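Local coordinates for MgGH51 (Meripilus giganteus, PDB 6ZPV), which probably hydrolyses terminal alpha-L-arabinofuranosyl residues from arabinose-containing glycans, as a fungal alpha-L-arabinofuranosidase of glycoside hydrolase family 51, at residues S15-L20 / R469-V474; A218-S223 / F510-F515; G428-I433 / A461-G466; F610-P615 / S620-T625. All coordinates share one frame; numbering follows the deposited sequence.

Contact 1 of 4, residues S15-L20 / R469-V474. With SO4 (sulfate ion), chain R.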
loop_
_atom_site.group_PDB
_atom_site.type_symbol
_atom_site.label_atom_id
_atom_site.label_comp_id
_atom_site.label_asym_id
_atom_site.label_seq_id
_atom_site.Cartn_x
_atom_site.Cartn_y
_atom_site.Cartn_z
ATOM N N SER A 15 -3.255 -12.375 16.990
ATOM C CA SER A 15 -4.110 -11.314 16.418
ATOM C C SER A 15 -3.512 -10.779 15.123
ATOM O O SER A 15 -4.312 -10.278 14.301
ATOM C CB SER A 15 -4.295 -10.190 17.434
ATOM O OG SER A 15 -3.145 -9.387 17.582
ATOM N N THR A 16 -2.227 -10.892 14.935
ATOM C CA THR A 16 -1.487 -10.333 13.810
ATOM C C THR A 16 -1.378 -11.243 12.597
ATOM O O THR A 16 -0.699 -10.866 11.652
ATOM C CB THR A 16 -0.091 -9.936 14.323
ATOM O OG1 THR A 16 0.484 -11.056 15.009
ATOM C CG2 THR A 16 -0.132 -8.727 15.225
ATOM N N LEU A 17 -2.052 -12.402 12.595
ATOM C CA LEU A 17 -1.705 -13.385 11.543
ATOM C C LEU A 17 -1.858 -12.812 10.151
ATOM O O LEU A 17 -0.993 -13.107 9.295
ATOM C CB LEU A 17 -2.535 -14.644 11.702
ATOM C CG LEU A 17 -2.195 -15.775 10.747
ATOM C CD1 LEU A 17 -0.738 -16.160 10.769
ATOM C CD2 LEU A 17 -3.055 -16.991 11.060
ATOM N N TYR A 18 -2.917 -12.092 9.830
ATOM C CA TYR A 18 -3.171 -11.613 8.469
ATOM C C TYR A 18 -3.056 -10.103 8.378
ATOM O O TYR A 18 -3.736 -9.405 9.174
ATOM C CB TYR A 18 -4.526 -12.082 7.930
ATOM C CG TYR A 18 -4.690 -13.586 7.975
ATOM C CD1 TYR A 18 -4.009 -14.395 7.078
ATOM C CD2 TYR A 18 -5.473 -14.195 8.924
ATOM C CE1 TYR A 18 -4.120 -15.792 7.140
ATOM C CE2 TYR A 18 -5.592 -15.579 8.988
ATOM C CZ TYR A 18 -4.909 -16.380 8.113
ATOM O OH TYR A 18 -5.018 -17.754 8.133
ATOM N N GLY A 19 -2.318 -9.580 7.427
ATOM C CA GLY A 19 -2.196 -8.117 7.268
ATOM C C GLY A 19 -1.734 -7.745 5.900
ATOM O O GLY A 19 -1.761 -8.581 4.980
ATOM N N LEU A 20 -1.276 -6.514 5.748
ATOM C CA LEU A 20 -0.958 -5.913 4.458
ATOM C C LEU A 20 0.511 -5.537 4.361
ATOM O O LEU A 20 1.154 -5.166 5.368
ATOM C CB LEU A 20 -1.782 -4.636 4.265
ATOM C CG LEU A 20 -3.283 -4.764 4.458
ATOM C CD1 LEU A 20 -3.948 -3.442 4.133
ATOM C CD2 LEU A 20 -3.893 -5.887 3.650
ATOM N N ARG A 469 -2.085 -23.260 10.552
ATOM C CA ARG A 469 -1.749 -24.422 11.417
ATOM C C ARG A 469 -0.487 -24.154 12.246
ATOM O O ARG A 469 -0.389 -24.538 13.404
ATOM C CB ARG A 469 -1.563 -25.654 10.522
ATOM C CG ARG A 469 -1.104 -26.880 11.314
ATOM C CD ARG A 469 -1.125 -28.196 10.519
ATOM N NE ARG A 469 -0.213 -28.146 9.369
ATOM C CZ ARG A 469 -0.568 -27.923 8.096
ATOM N NH1 ARG A 469 -1.829 -27.818 7.717
ATOM N NH2 ARG A 469 0.401 -27.800 7.177
ATOM N N ASN A 470 0.516 -23.528 11.588
ATOM C CA ASN A 470 1.831 -23.219 12.213
ATOM C C ASN A 470 1.857 -21.842 12.863
ATOM O O ASN A 470 2.970 -21.319 13.076
ATOM C CB ASN A 470 2.921 -23.403 11.201
ATOM C CG ASN A 470 3.076 -24.835 10.735
ATOM O OD1 ASN A 470 3.497 -25.669 11.551
ATOM N ND2 ASN A 470 2.723 -25.115 9.487
ATOM N N SER A 471 0.695 -21.295 13.226
ATOM C CA SER A 471 0.628 -19.919 13.800
ATOM C C SER A 471 1.068 -19.852 15.259
ATOM O O SER A 471 1.069 -18.752 15.825
ATOM C CB SER A 471 -0.695 -19.286 13.532
ATOM O OG SER A 471 -1.780 -19.979 14.136
ATOM N N ASP A 472 1.516 -20.969 15.833
ATOM C CA ASP A 472 2.295 -20.905 17.068
ATOM C C ASP A 472 3.611 -20.202 16.823
ATOM O O ASP A 472 4.116 -19.532 17.744
ATOM C CB ASP A 472 2.469 -22.291 17.686
ATOM C CG ASP A 472 3.174 -23.320 16.821
ATOM O OD1 ASP A 472 2.886 -23.349 15.600
ATOM O OD2 ASP A 472 3.937 -24.106 17.397
ATOM N N ILE A 473 4.209 -20.345 15.646
ATOM C CA ILE A 473 5.484 -19.685 15.285
ATOM C C ILE A 473 5.302 -18.652 14.160
ATOM O O ILE A 473 6.143 -17.748 14.069
ATOM C CB ILE A 473 6.597 -20.691 14.962
ATOM C CG1 ILE A 473 6.330 -21.500 13.698
ATOM C CG2 ILE A 473 6.916 -21.517 16.182
ATOM C CD1 ILE A 473 7.526 -22.321 13.206
ATOM N N VAL A 474 4.334 -18.787 13.263
ATOM C CA VAL A 474 4.046 -17.788 12.236
ATOM C C VAL A 474 3.139 -16.733 12.851
ATOM O O VAL A 474 1.997 -17.068 13.238
ATOM C CB VAL A 474 3.410 -18.403 10.983
ATOM C CG1 VAL A 474 3.088 -17.277 9.977
ATOM C CG2 VAL A 474 4.283 -19.464 10.355
HETATM S S SO4 R . -0.936 -11.034 19.639
HETATM O O1 SO4 R . -0.942 -10.283 18.367
HETATM O O2 SO4 R . -0.856 -10.226 20.817
HETATM O O3 SO4 R . 0.282 -11.931 19.605
HETATM O O4 SO4 R . -2.092 -11.917 19.577
#
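Leu-17 meets Ser-471 and Val-474 with the two prongs of its fork. Methyl CD1 lies 3.8 Å from the backbone oxygen Val-474 O and 4.1 Å from Val-474 CG1, the two side chains running at a slant to each other. The other prong, CD2, comes 4.1 Å from Ser-471 CB. With CG trans to its own nitrogen (chi1 -175°), the leucine carries both methyls toward 469-474, and its CG sits over the centre of the Tyr-18 ring, 3.7 Å above the plane. Ser-471 offers only its methylene here; its OG is bound to Glu-468 O and His-11 NE2. The two loops lead into strands 20-21 and 474-479, the first and last of the parallel beta-barrel of this (beta/alpha)8 domain, so they pack side by side where the barrel closes. Asn-470, just past helix 454-469, turns the chain toward the last strand, its O accepting from the N atoms of both Ile-473 and Val-474. A sulfate, probably from the crystallisation liquor, sits at the start of 15-20: Ser-15 N points at its O4, 2.9 Å away and almost straight at 177°. Arg-344 NH1 binds it too, while the very short approach of Ser-15 OG is doubtful.

Contact 2 of 4, residues A218-S223 / F510-F515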
loop_
_atom_site.group_PDB
_atom_site.type_symbol
_atom_site.label_atom_id
_atom_site.label_comp_id
_atom_site.label_asym_id
_atom_site.label_seq_id
_atom_site.Cartn_x
_atom_site.Cartn_y
_atom_site.Cartn_z
ATOM N N ALA A 218 -9.560 -1.755 4.266
ATOM C CA ALA A 218 -10.221 -2.057 5.533
ATOM C C ALA A 218 -11.180 -3.243 5.412
ATOM O O ALA A 218 -11.269 -4.060 6.361
ATOM C CB ALA A 218 -10.913 -0.823 6.053
ATOM N N GLU A 219 -11.794 -3.445 4.259
ATOM C CA GLU A 219 -12.740 -4.571 3.991
ATOM C C GLU A 219 -12.141 -5.919 4.213
ATOM O O GLU A 219 -12.831 -6.874 4.583
ATOM C CB GLU A 219 -13.249 -4.465 2.503
ATOM C CG GLU A 219 -14.127 -5.535 1.982
ATOM C CD GLU A 219 -14.491 -5.316 0.548
ATOM O OE1 GLU A 219 -14.492 -4.140 0.089
ATOM O OE2 GLU A 219 -14.820 -6.400 -0.040
ATOM N N MET A 220 -10.837 -5.986 3.981
ATOM C CA MET A 220 -10.093 -7.240 4.021
ATOM C C MET A 220 -9.957 -7.737 5.460
ATOM O O MET A 220 -9.672 -8.890 5.622
ATOM C CB MET A 220 -8.756 -7.082 3.297
ATOM C CG MET A 220 -8.227 -8.365 2.670
ATOM S SD MET A 220 -6.421 -8.323 2.492
ATOM C CE MET A 220 -6.541 -6.873 1.457
ATOM N N GLY A 221 -10.184 -6.911 6.477
ATOM C CA GLY A 221 -9.908 -7.198 7.885
ATOM C C GLY A 221 -8.463 -7.409 8.249
ATOM O O GLY A 221 -8.152 -8.230 9.113
ATOM N N PRO A 222 -7.547 -6.564 7.756
ATOM C CA PRO A 222 -6.135 -6.719 8.119
ATOM C C PRO A 222 -5.879 -6.312 9.563
ATOM O O PRO A 222 -6.499 -5.376 10.080
ATOM C CB PRO A 222 -5.414 -5.781 7.187
ATOM C CG PRO A 222 -6.426 -4.687 6.941
ATOM C CD PRO A 222 -7.781 -5.397 6.891
ATOM N N SER A 223 -4.853 -6.903 10.142
ATOM C CA SER A 223 -4.445 -6.595 11.522
ATOM C C SER A 223 -3.178 -5.737 11.567
ATOM O O SER A 223 -2.919 -5.108 12.606
ATOM C CB SER A 223 -4.175 -7.839 12.333
ATOM O OG SER A 223 -3.092 -8.576 11.790
ATOM N N PHE A 510 -9.918 -11.829 -2.483
ATOM C CA PHE A 510 -10.997 -12.559 -1.811
ATOM C C PHE A 510 -10.450 -13.704 -0.969
ATOM O O PHE A 510 -11.014 -13.941 0.090
ATOM C CB PHE A 510 -12.055 -13.014 -2.825
ATOM C CG PHE A 510 -12.873 -11.874 -3.381
ATOM C CD1 PHE A 510 -13.638 -11.085 -2.537
ATOM C CD2 PHE A 510 -12.895 -11.595 -4.740
ATOM C CE1 PHE A 510 -14.404 -10.064 -3.063
ATOM C CE2 PHE A 510 -13.656 -10.592 -5.263
ATOM C CZ PHE A 510 -14.380 -9.814 -4.413
ATOM N N ALA A 511 -9.409 -14.386 -1.393
ATOM C CA ALA A 511 -8.804 -15.411 -0.520
ATOM C C ALA A 511 -8.257 -14.775 0.755
ATOM O O ALA A 511 -8.454 -15.309 1.857
ATOM C CB ALA A 511 -7.738 -16.202 -1.258
ATOM N N GLN A 512 -7.559 -13.664 0.624
ATOM C CA GLN A 512 -7.033 -12.967 1.804
ATOM C C GLN A 512 -8.173 -12.562 2.733
ATOM O O GLN A 512 -8.052 -12.752 3.968
ATOM C CB GLN A 512 -6.206 -11.731 1.420
ATOM C CG GLN A 512 -4.909 -11.993 0.661
ATOM C CD GLN A 512 -3.887 -12.648 1.523
ATOM O OE1 GLN A 512 -3.605 -12.161 2.649
ATOM N NE2 GLN A 512 -3.289 -13.730 1.003
ATOM N N LYS A 513 -9.231 -11.979 2.195
ATOM C CA LYS A 513 -10.381 -11.545 3.014
ATOM C C LYS A 513 -11.071 -12.744 3.677
ATOM O O LYS A 513 -11.439 -12.645 4.872
ATOM C CB LYS A 513 -11.331 -10.791 2.082
ATOM C CG LYS A 513 -12.592 -10.278 2.751
ATOM C CD LYS A 513 -13.533 -9.527 1.783
ATOM C CE LYS A 513 -14.808 -9.045 2.446
ATOM N NZ LYS A 513 -15.765 -8.488 1.449
ATOM N N LEU A 514 -11.285 -13.813 2.952
ATOM C CA LEU A 514 -11.923 -15.000 3.531
ATOM C C LEU A 514 -11.092 -15.521 4.703
ATOM O O LEU A 514 -11.661 -15.949 5.715
ATOM C CB LEU A 514 -12.122 -16.082 2.462
ATOM C CG LEU A 514 -13.271 -15.849 1.484
ATOM C CD1 LEU A 514 -13.190 -16.819 0.359
ATOM C CD2 LEU A 514 -14.610 -15.935 2.136
ATOM N N PHE A 515 -9.765 -15.514 4.583
ATOM C CA PHE A 515 -8.943 -16.018 5.677
ATOM C C PHE A 515 -8.960 -15.077 6.859
ATOM O O PHE A 515 -9.040 -15.519 8.009
ATOM C CB PHE A 515 -7.522 -16.355 5.190
ATOM C CG PHE A 515 -7.388 -17.756 4.609
ATOM C CD1 PHE A 515 -8.092 -18.159 3.511
ATOM C CD2 PHE A 515 -6.535 -18.662 5.212
ATOM C CE1 PHE A 515 -8.009 -19.468 3.071
ATOM C CE2 PHE A 515 -6.457 -19.964 4.770
ATOM C CZ PHE A 515 -7.186 -20.366 3.692
#
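Met-220 lies against the turn of helix that holds Gln-512 and Lys-513, and here the two backbones come close, with Met-220 CA only 4.4 Å from Lys-513 CA. That approach makes this the tight, inner half, joining the end of helix 211-219 to helix 507-517. Met-220 was modelled in two conformers; in this one alone SD is 3.6 Å from Gln-512 CB, the two side chains running alongside in the same direction, and CG rests 4.0 Å from Lys-513 CB. Gln-512 touches Met-220 with its CB; its NE2 is bound to Tyr-430 OH.

The other half is more open, and both of its residues are partly exposed. Lys-513 runs fully extended past Glu-219, all four torsions near 180°, its CG 3.9 Å from Glu-219 O and its CE 3.6 Å from Glu-219 CG. Its NZ closes a salt bridge of 2.7 Å to Glu-219 OE2, approaching on the anti side and 24° out of the carboxylate plane. Glu-219 OE1 has a second cation, Lys-505 NZ, so the carboxylate is shared between two lysines and is likely to stay ionised, tying the barrel helix to the chain around helix 507-517 by charge as well as by contact.

Contact 3 of 4, residues G428-I433 / A461-G466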
loop_
_atom_site.group_PDB
_atom_site.type_symbol
_atom_site.label_atom_id
_atom_site.label_comp_id
_atom_site.label_asym_id
_atom_site.label_seq_id
_atom_site.Cartn_x
_atom_site.Cartn_y
_atom_site.Cartn_z
ATOM N N GLY A 428 6.400 -11.872 5.119
ATOM C CA GLY A 428 6.113 -10.473 4.826
ATOM C C GLY A 428 5.822 -10.150 3.393
ATOM O O GLY A 428 5.317 -9.060 3.089
ATOM N N GLU A 429 6.188 -11.065 2.470
ATOM C CA GLU A 429 5.780 -10.954 1.071
ATOM C C GLU A 429 5.582 -12.387 0.573
ATOM O O GLU A 429 6.516 -13.197 0.632
ATOM C CB GLU A 429 6.885 -10.318 0.190
ATOM C CG GLU A 429 7.239 -8.891 0.595
ATOM C CD GLU A 429 8.376 -8.241 -0.157
ATOM O OE1 GLU A 429 8.628 -8.636 -1.352
ATOM O OE2 GLU A 429 9.057 -7.375 0.433
ATOM N N TYR A 430 4.452 -12.617 -0.053
ATOM C CA TYR A 430 4.267 -13.849 -0.826
ATOM C C TYR A 430 3.224 -13.603 -1.889
ATOM O O TYR A 430 2.292 -12.831 -1.698
ATOM C CB TYR A 430 3.912 -15.081 0.044
ATOM C CG TYR A 430 2.590 -15.030 0.771
ATOM C CD1 TYR A 430 2.395 -14.263 1.902
ATOM C CD2 TYR A 430 1.504 -15.761 0.286
ATOM C CE1 TYR A 430 1.174 -14.224 2.549
ATOM C CE2 TYR A 430 0.285 -15.714 0.917
ATOM C CZ TYR A 430 0.097 -14.964 2.057
ATOM O OH TYR A 430 -1.104 -14.958 2.687
ATOM N N ALA A 431 3.351 -14.360 -2.992
ATOM C CA ALA A 431 2.343 -14.392 -4.039
ATOM C C ALA A 431 2.717 -15.467 -5.051
ATOM O O ALA A 431 3.916 -15.699 -5.332
ATOM C CB ALA A 431 2.262 -13.074 -4.820
ATOM N N ALA A 432 1.693 -16.089 -5.629
ATOM C CA ALA A 432 1.871 -16.951 -6.823
ATOM C C ALA A 432 1.828 -16.057 -8.053
ATOM O O ALA A 432 0.790 -15.495 -8.361
ATOM C CB ALA A 432 0.801 -18.028 -6.830
ATOM N N ILE A 433 2.967 -15.915 -8.736
ATOM C CA ILE A 433 3.141 -14.839 -9.736
ATOM C C ILE A 433 3.162 -15.326 -11.178
ATOM O O ILE A 433 3.054 -14.469 -12.057
ATOM C CB ILE A 433 4.370 -13.976 -9.446
ATOM C CG1 ILE A 433 5.682 -14.699 -9.697
ATOM C CG2 ILE A 433 4.275 -13.414 -8.023
ATOM C CD1 ILE A 433 6.879 -13.756 -9.699
ATOM N N ALA A 461 -4.132 -20.014 -0.941
ATOM C CA ALA A 461 -5.000 -20.393 0.156
ATOM C C ALA A 461 -4.526 -21.704 0.754
ATOM O O ALA A 461 -4.503 -21.845 2.009
ATOM C CB ALA A 461 -6.434 -20.481 -0.285
ATOM N N ALA A 462 -4.082 -22.666 -0.030
ATOM C CA ALA A 462 -3.541 -23.908 0.525
ATOM C C ALA A 462 -2.304 -23.597 1.379
ATOM O O ALA A 462 -2.176 -24.112 2.495
ATOM C CB ALA A 462 -3.212 -24.866 -0.625
ATOM N N PHE A 463 -1.409 -22.779 0.857
ATOM C CA PHE A 463 -0.217 -22.402 1.655
ATOM C C PHE A 463 -0.662 -21.679 2.945
ATOM O O PHE A 463 -0.049 -21.926 4.019
ATOM C CB PHE A 463 0.630 -21.469 0.789
ATOM C CG PHE A 463 1.964 -21.101 1.378
ATOM C CD1 PHE A 463 3.037 -21.971 1.324
ATOM C CD2 PHE A 463 2.204 -19.819 1.886
ATOM C CE1 PHE A 463 4.278 -21.614 1.828
ATOM C CE2 PHE A 463 3.431 -19.463 2.382
ATOM C CZ PHE A 463 4.487 -20.348 2.296
ATOM N N MET A 464 -1.687 -20.842 2.900
ATOM C CA MET A 464 -2.161 -20.103 4.083
ATOM C C MET A 464 -2.743 -21.052 5.129
ATOM O O MET A 464 -2.643 -20.721 6.334
ATOM C CB MET A 464 -3.170 -19.055 3.636
ATOM C CG MET A 464 -2.533 -17.926 2.755
ATOM S SD MET A 464 -3.692 -17.097 1.694
ATOM C CE MET A 464 -4.474 -16.215 2.983
ATOM N N THR A 465 -3.343 -22.174 4.753
ATOM C CA THR A 465 -3.805 -23.129 5.752
ATOM C C THR A 465 -2.601 -23.613 6.593
ATOM O O THR A 465 -2.743 -23.834 7.804
ATOM C CB THR A 465 -4.567 -24.331 5.181
ATOM O OG1 THR A 465 -3.705 -25.167 4.393
ATOM C CG2 THR A 465 -5.804 -23.917 4.434
ATOM N N GLY A 466 -1.436 -23.765 5.960
ATOM C CA GLY A 466 -0.235 -24.137 6.685
ATOM C C GLY A 466 0.255 -22.980 7.568
ATOM O O GLY A 466 0.711 -23.220 8.670
#
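Tyr-430 reaches from its strand to helix 454-469 and meets Met-464 and Phe-463 there. The sulfur contact is of the Met-aromatic kind: Met-464 SD lies at the ring's edge, 5.5 Å from the centroid and 85° off the ring normal. The thioether side chain crosses the tyrosine at about a right angle, and the bend at its last torsion (chi3 73°) turns CE back to the hydroxyl, which CG and SD already flank; CG is 3.3 Å from Tyr-430 OH and SD 3.5 Å.

Among the apolar contacts, Met-464 CG lies 4.0 Å from Tyr-430 CZ. Phe-463 is held more loosely, its CD2 4.4 Å from Tyr-430 CD2 with the rings meeting obliquely, while it also packs edge-to-face on Phe-408.

Polar bonds involve other partners. The phenol oxygen, buried among the methionine atoms, is satisfied by Gln-512 NE2. Within the helix Thr-465 OG1 donates to Ala-462 O at 2.7 Å, its hydroxyl folded back on the backbone. A phenylalanine in place of Tyr-430 would probably leave the buried Gln-512 amide without its partner and open a gap beside Met-464.

Strand 424-432 thus packs on the helix that follows it in the chain, a beta-alpha pairing of the barrel; helix 405-410 adds Phe-408 against Tyr-430, and helix 507-517 covers Met-464 through Gln-512 and Phe-515.

Contact 4 of 4, residues F610-P615 / S620-T625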
loop_
_atom_site.group_PDB
_atom_site.type_symbol
_atom_site.label_atom_id
_atom_site.label_comp_id
_atom_site.label_asym_id
_atom_site.label_seq_id
_atom_site.Cartn_x
_atom_site.Cartn_y
_atom_site.Cartn_z
ATOM N N PHE A 610 -20.985 -33.750 8.941
ATOM C CA PHE A 610 -21.541 -33.179 7.714
ATOM C C PHE A 610 -20.527 -33.321 6.604
ATOM O O PHE A 610 -19.314 -33.492 6.915
ATOM C CB PHE A 610 -22.056 -31.751 7.965
ATOM C CG PHE A 610 -20.979 -30.759 8.330
ATOM C CD1 PHE A 610 -20.672 -30.587 9.639
ATOM C CD2 PHE A 610 -20.288 -30.046 7.382
ATOM C CE1 PHE A 610 -19.728 -29.684 10.019
ATOM C CE2 PHE A 610 -19.327 -29.143 7.773
ATOM C CZ PHE A 610 -19.018 -28.994 9.103
ATOM N N THR A 611 -20.988 -33.192 5.389
ATOM C CA THR A 611 -20.141 -33.430 4.216
ATOM C C THR A 611 -20.138 -32.200 3.334
ATOM O O THR A 611 -21.196 -31.612 3.094
ATOM C CB THR A 611 -20.622 -34.691 3.482
ATOM O OG1 THR A 611 -20.566 -35.795 4.381
ATOM C CG2 THR A 611 -19.842 -34.947 2.227
ATOM N N TYR A 612 -18.971 -31.863 2.794
ATOM C CA TYR A 612 -18.841 -30.751 1.839
ATOM C C TYR A 612 -18.137 -31.252 0.584
ATOM O O TYR A 612 -17.064 -31.901 0.714
ATOM C CB TYR A 612 -18.053 -29.583 2.467
ATOM C CG TYR A 612 -17.882 -28.431 1.505
ATOM C CD1 TYR A 612 -18.975 -27.739 1.011
ATOM C CD2 TYR A 612 -16.631 -28.022 1.089
ATOM C CE1 TYR A 612 -18.816 -26.691 0.149
ATOM C CE2 TYR A 612 -16.445 -26.968 0.227
ATOM C CZ TYR A 612 -17.565 -26.293 -0.261
ATOM O OH TYR A 612 -17.445 -25.243 -1.133
ATOM N N ASN A 613 -18.671 -30.924 -0.581
ATOM C CA ASN A 613 -18.019 -31.207 -1.849
ATOM C C ASN A 613 -17.274 -29.954 -2.296
ATOM O O ASN A 613 -17.899 -28.974 -2.690
ATOM C CB ASN A 613 -19.000 -31.665 -2.935
ATOM C CG ASN A 613 -18.294 -32.073 -4.242
ATOM O OD1 ASN A 613 -17.025 -32.174 -4.419
ATOM N ND2 ASN A 613 -19.095 -32.353 -5.261
ATOM N N ALA A 614 -15.960 -29.975 -2.192
ATOM C CA ALA A 614 -15.101 -28.823 -2.549
ATOM C C ALA A 614 -14.834 -28.833 -4.039
ATOM O O ALA A 614 -14.155 -29.731 -4.530
ATOM C CB ALA A 614 -13.801 -28.859 -1.799
ATOM N N PRO A 615 -15.365 -27.861 -4.798
ATOM C CA PRO A 615 -15.119 -27.849 -6.226
ATOM C C PRO A 615 -13.647 -27.761 -6.552
ATOM O O PRO A 615 -12.844 -27.210 -5.766
ATOM C CB PRO A 615 -15.904 -26.622 -6.777
ATOM C CG PRO A 615 -16.930 -26.380 -5.716
ATOM C CD PRO A 615 -16.266 -26.778 -4.407
ATOM N N SER A 620 -13.090 -22.200 0.273
ATOM C CA SER A 620 -14.382 -22.264 0.970
ATOM C C SER A 620 -14.175 -21.990 2.444
ATOM O O SER A 620 -13.166 -22.430 3.028
ATOM C CB SER A 620 -15.077 -23.592 0.774
ATOM O OG SER A 620 -15.173 -23.933 -0.611
ATOM N N VAL A 621 -15.172 -21.392 3.067
ATOM C CA VAL A 621 -15.201 -21.226 4.538
ATOM C C VAL A 621 -16.572 -21.696 5.010
ATOM O O VAL A 621 -17.597 -21.153 4.555
ATOM C CB VAL A 621 -14.990 -19.776 4.971
ATOM C CG1 VAL A 621 -15.002 -19.685 6.495
ATOM C CG2 VAL A 621 -13.705 -19.215 4.371
ATOM N N ILE A 622 -16.568 -22.650 5.917
ATOM C CA ILE A 622 -17.790 -23.119 6.585
ATOM C C ILE A 622 -17.701 -22.621 8.016
ATOM O O ILE A 622 -16.693 -22.915 8.711
ATOM C CB ILE A 622 -17.966 -24.652 6.518
ATOM C CG1 ILE A 622 -18.158 -25.056 5.068
ATOM C CG2 ILE A 622 -19.163 -25.064 7.396
ATOM C CD1 ILE A 622 -18.171 -26.576 4.832
ATOM N N THR A 623 -18.717 -21.888 8.498
ATOM C CA THR A 623 -18.747 -21.376 9.876
ATOM C C THR A 623 -19.892 -22.044 10.617
ATOM O O THR A 623 -21.069 -21.896 10.204
ATOM C CB THR A 623 -18.884 -19.862 9.905
ATOM O OG1 THR A 623 -17.834 -19.271 9.119
ATOM C CG2 THR A 623 -18.821 -19.335 11.312
ATOM N N VAL A 624 -19.576 -22.693 11.714
ATOM C CA VAL A 624 -20.572 -23.303 12.623
ATOM C C VAL A 624 -20.297 -22.768 14.027
ATOM O O VAL A 624 -19.258 -22.135 14.263
ATOM C CB VAL A 624 -20.475 -24.848 12.569
ATOM C CG1 VAL A 624 -20.916 -25.332 11.212
ATOM C CG2 VAL A 624 -19.129 -25.413 12.961
ATOM N N THR A 625 -21.182 -23.032 14.958
ATOM C CA THR A 625 -20.937 -22.756 16.388
ATOM C C THR A 625 -20.641 -24.087 17.068
ATOM O O THR A 625 -21.421 -25.025 16.923
ATOM C CB THR A 625 -22.061 -21.969 17.019
ATOM O OG1 THR A 625 -22.229 -20.753 16.289
ATOM C CG2 THR A 625 -21.777 -21.652 18.445
#
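Tyr-612 stands with CG trans to its backbone nitrogen (chi1 179°) and Ser-620 with OG beside its own (chi1 -52°), and between them these settings bring two hydroxyls together between two facing sheets. Tyr-612 OH and Ser-620 OG are 2.7 Å apart and hydrogen bonded, with the serine oxygen near the plane of the ring, at its edge. Beside this bond Ile-622 drives its CD1 between two aromatics. The methyl lies 3.8 Å from both Tyr-612 CB and Tyr-612 CG, approaching the tyrosine obliquely, and 4.1 Å from Phe-610 CE2, where it comes at the rim of the phenyl ring near its plane. The branch methyl Ile-622 CG2 touches the same corner, also 4.1 Å from Phe-610 CE2.

Strand 610-614 belongs to a sheet with 560-565, and strand 620-625 to the larger antiparallel sheet, where it lies between 547-554 and 575-582. The segments run nearly antiparallel at 165° with their axes 9.8 Å apart, so this is facing contact across the C-terminal beta-sandwich of the enzyme rather than strand pairing. Leu-578, Val-580 and Ile-552 add to the cover over Tyr-612. With an alanine in place of Tyr-612, Ser-620 OG is likely to lose its mate, and a gap to open beside the Ile-622 methyl.

In this buried place the pair gives each hydroxyl a partner in the facing sheet, which probably helps fix how the two strands are set against each other in an otherwise apolar interface.

Contacts 1, 2 and 3 form one cluster, their centres 12 to 14 Å apart. Contact 2 grips contact 1 where Tyr-18 O lies 2.8 Å from Ser-223 OG, probably a hydrogen bond, and contact 3 through the Gln-512 amide; contacts 1 and 3 touch at Tyr-18 CE1 to Met-464 CE, 4.2 Å. Contact 4 sits out in the sandwich, touching only contact 2 among these, at Leu-514 CB to Val-621 CG2, 4.0 Å; helix 507-517 thus connects barrel and sandwich. Glu-429, next to Tyr-430, binds a glycerol through OE1, and Arg-226 and Tyr-402 bind the Glu-429 carboxylate, consistent with a substrate pocket near contact 3. A bound NAG lies about 13 Å from the Val-474 side chain, and a mannose about 13 Å from that of Phe-463.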